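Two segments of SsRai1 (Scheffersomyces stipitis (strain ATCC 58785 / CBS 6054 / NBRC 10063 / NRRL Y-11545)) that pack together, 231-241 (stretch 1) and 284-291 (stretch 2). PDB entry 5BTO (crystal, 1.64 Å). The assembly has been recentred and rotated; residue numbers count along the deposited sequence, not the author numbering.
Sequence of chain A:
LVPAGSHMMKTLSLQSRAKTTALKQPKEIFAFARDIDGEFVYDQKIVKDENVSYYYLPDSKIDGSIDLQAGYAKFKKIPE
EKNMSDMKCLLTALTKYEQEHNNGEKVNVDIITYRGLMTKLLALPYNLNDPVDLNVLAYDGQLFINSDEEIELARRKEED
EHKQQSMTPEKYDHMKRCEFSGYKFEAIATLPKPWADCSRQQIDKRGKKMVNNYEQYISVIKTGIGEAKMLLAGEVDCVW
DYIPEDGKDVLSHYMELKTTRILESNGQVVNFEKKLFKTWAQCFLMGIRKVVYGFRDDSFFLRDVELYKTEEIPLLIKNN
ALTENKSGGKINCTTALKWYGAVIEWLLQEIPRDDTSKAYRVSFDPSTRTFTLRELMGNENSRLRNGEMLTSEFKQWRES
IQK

Stretch 1, residues 231-241: LLAGEVDCVWD
Stretch 2, residues 284-291: FLMGIRKV

Residues 231-235 run as an extended strand, with phi from -151° to -64° and psi from 123° to 140°; the chain turns at Asp237 (phi/psi -79/-44) and is extended again at Cys238 and Val239. Stretch 2 opens as the last turn of a helix, leaves it at Gly287 (73/25) and becomes a strand at Lys290 and Val291. Gly287 closes the helix in a Schellman motif, its N making a weak 3.3 Å hydrogen bond to Phe284 O; its positive phi is one that glycine readily adopts. The two chains advance in the same direction, with CA-CA pairings of 7.0 Å for Gly234 and Met286, 8.5 Å for Val236 and Ile288, and 8.5 Å for Trp240 and Lys290. No hydrogen bond crosses between them, so side chains carry the contact, which buries 370 Å² in total.

At the helical end, Leu232 (chi1 m, chi2 t) points toward stretch 2, setting CD1 4.2 Å from CB of Leu285 (m, t) and 3.7 Å from Leu285 O. Met286 leaves its backbone sideways, but an m, m, m rotamer brings its end nearer the strand: SD lies 4.3 Å from Leu232 CB, and CE 3.7 Å from Gly234 N. Gly234 makes this fit possible, since an ideal CB there would sit 2.8 Å from Met286 SD, a clash. Farther along, Val236 (t) and Ile288 (m, m) make an apolar contact, CG2 of Val236 to CD1 of Ile288 at 4.1 Å.

The far end changes chemistry. Trp240 (chi1 p, chi2 -87°) offers a ring face to Lys290 (m, t, t, m). Lys290 CE stands 3.4 Å from the centroid of the Trp240 six-membered ring, 20° off the normal, a CH-pi contact; Lys290 NZ lies 4.4 Å from that centroid, 24° off the normal, adding a cation-pi interaction.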

# COMPACT_ATOMS: atom_id res chain seq x y z
N LEU A 231 3.40 24.13 5.84
CA LEU A 231 4.13 24.99 6.77
C LEU A 231 4.72 24.06 7.81
O LEU A 231 3.98 23.26 8.42
CB LEU A 231 3.16 26.00 7.42
CG LEU A 231 3.77 27.15 8.21
CD1 LEU A 231 4.51 28.11 7.28
CD2 LEU A 231 2.74 27.93 9.01
N LEU A 232 6.04 24.09 7.98
CA LEU A 232 6.69 23.23 8.97
C LEU A 232 7.48 24.04 9.99
O LEU A 232 8.30 24.89 9.61
CB LEU A 232 7.68 22.26 8.31
CG LEU A 232 7.25 21.22 7.30
CD1 LEU A 232 8.44 20.30 6.96
CD2 LEU A 232 6.10 20.44 7.88
N ALA A 233 7.26 23.76 11.26
CA ALA A 233 8.04 24.40 12.32
C ALA A 233 9.11 23.42 12.82
O ALA A 233 8.82 22.24 13.05
CB ALA A 233 7.13 24.82 13.46
N GLY A 234 10.34 23.90 12.98
CA GLY A 234 11.41 23.03 13.43
C GLY A 234 12.50 23.75 14.20
O GLY A 234 12.93 24.84 13.81
N GLU A 235 12.97 23.13 15.28
CA GLU A 235 14.12 23.68 16.01
C GLU A 235 15.37 23.66 15.15
O GLU A 235 15.63 22.70 14.41
CB GLU A 235 14.39 22.92 17.31
CG GLU A 235 15.49 23.59 18.15
CD GLU A 235 15.78 22.90 19.47
OE1 GLU A 235 15.13 21.88 19.76
OE2 GLU A 235 16.68 23.38 20.20
N VAL A 236 16.15 24.73 15.26
CA VAL A 236 17.40 24.89 14.52
C VAL A 236 18.50 25.12 15.54
O VAL A 236 18.34 25.92 16.48
CB VAL A 236 17.30 26.09 13.55
CG1 VAL A 236 18.69 26.57 13.10
CG2 VAL A 236 16.40 25.73 12.35
N ASP A 237 19.62 24.42 15.38
CA ASP A 237 20.64 24.42 16.42
C ASP A 237 21.52 25.68 16.40
O ASP A 237 21.79 26.25 17.45
CB ASP A 237 21.51 23.17 16.35
CG ASP A 237 20.72 21.90 16.63
OD1 ASP A 237 19.75 21.99 17.41
OD2 ASP A 237 21.06 20.83 16.07
N CYS A 238 21.94 26.10 15.22
CA CYS A 238 22.81 27.27 15.13
C CYS A 238 22.91 27.82 13.72
O CYS A 238 22.40 27.23 12.76
CB CYS A 238 24.22 26.93 15.66
SG CYS A 238 25.21 25.90 14.57
N VAL A 239 23.55 28.98 13.61
CA VAL A 239 23.92 29.57 12.33
C VAL A 239 25.40 29.26 12.11
O VAL A 239 26.19 29.38 13.04
CB VAL A 239 23.71 31.10 12.39
CG1 VAL A 239 24.33 31.79 11.19
CG2 VAL A 239 22.21 31.40 12.46
N TRP A 240 25.77 28.85 10.90
CA TRP A 240 27.19 28.55 10.66
C TRP A 240 28.01 29.77 10.25
O TRP A 240 29.20 29.82 10.52
CB TRP A 240 27.39 27.39 9.68
CG TRP A 240 26.93 27.61 8.29
CD1 TRP A 240 25.67 27.40 7.79
CD2 TRP A 240 27.73 28.04 7.18
NE1 TRP A 240 25.64 27.69 6.44
CE2 TRP A 240 26.89 28.10 6.05
CE3 TRP A 240 29.07 28.41 7.04
CZ2 TRP A 240 27.35 28.49 4.79
CZ3 TRP A 240 29.53 28.80 5.80
CH2 TRP A 240 28.67 28.84 4.69
N ASP A 241 27.38 30.75 9.62
CA ASP A 241 28.12 31.96 9.28
C ASP A 241 27.47 33.24 9.77
O ASP A 241 27.96 33.88 10.71
CB ASP A 241 28.50 31.99 7.78
CG ASP A 241 27.30 31.88 6.85
OD1 ASP A 241 26.16 31.66 7.32
OD2 ASP A 241 27.51 31.99 5.62
N PHE A 284 16.60 17.51 5.59
CA PHE A 284 16.03 17.58 4.25
C PHE A 284 14.67 18.27 4.26
O PHE A 284 14.39 19.14 3.43
CB PHE A 284 15.91 16.17 3.66
CG PHE A 284 15.28 16.15 2.31
CD1 PHE A 284 16.02 16.45 1.18
CD2 PHE A 284 13.94 15.82 2.16
CE1 PHE A 284 15.45 16.43 -0.07
CE2 PHE A 284 13.36 15.79 0.90
CZ PHE A 284 14.11 16.10 -0.21
N LEU A 285 13.82 17.87 5.20
CA LEU A 285 12.49 18.47 5.32
C LEU A 285 12.54 19.95 5.65
O LEU A 285 11.70 20.72 5.18
CB LEU A 285 11.66 17.74 6.38
CG LEU A 285 11.22 16.32 6.03
CD1 LEU A 285 10.56 15.66 7.23
CD2 LEU A 285 10.27 16.36 4.85
N MET A 286 13.53 20.35 6.45
CA MET A 286 13.62 21.74 6.87
C MET A 286 14.46 22.61 5.94
O MET A 286 14.51 23.83 6.14
CB MET A 286 14.22 21.85 8.28
CG MET A 286 13.24 21.61 9.42
SD MET A 286 11.83 22.74 9.48
CE MET A 286 12.53 24.29 10.05
N GLY A 287 15.12 22.01 4.96
CA GLY A 287 16.02 22.75 4.09
C GLY A 287 17.32 23.16 4.77
O GLY A 287 17.95 24.15 4.36
N ILE A 288 17.72 22.43 5.80
CA ILE A 288 19.01 22.67 6.47
C ILE A 288 20.09 21.93 5.67
O ILE A 288 19.96 20.73 5.44
CB ILE A 288 19.02 22.16 7.92
CG1 ILE A 288 17.89 22.79 8.76
CG2 ILE A 288 20.40 22.36 8.58
CD1 ILE A 288 17.91 24.26 8.82
N ARG A 289 21.15 22.63 5.29
CA ARG A 289 22.10 22.12 4.30
C ARG A 289 23.39 21.56 4.92
O ARG A 289 24.18 20.93 4.22
CB ARG A 289 22.48 23.21 3.29
CG ARG A 289 21.28 23.76 2.53
CD ARG A 289 21.70 24.81 1.50
NE ARG A 289 20.56 25.44 0.84
CZ ARG A 289 20.65 26.30 -0.17
NH1 ARG A 289 21.84 26.63 -0.65
NH2 ARG A 289 19.56 26.82 -0.71
N LYS A 290 23.60 21.82 6.20
CA LYS A 290 24.84 21.37 6.86
C LYS A 290 24.54 20.72 8.20
O LYS A 290 23.67 21.16 8.94
CB LYS A 290 25.79 22.55 7.08
CG LYS A 290 26.43 23.17 5.82
CD LYS A 290 27.48 24.21 6.21
CE LYS A 290 27.82 25.21 5.09
NZ LYS A 290 27.93 24.60 3.73
N VAL A 291 25.30 19.66 8.52
CA VAL A 291 25.19 18.98 9.79
C VAL A 291 26.59 18.70 10.32
O VAL A 291 27.45 18.22 9.58
CB VAL A 291 24.53 17.60 9.64
CG1 VAL A 291 24.41 16.93 10.99
CG2 VAL A 291 23.18 17.71 8.96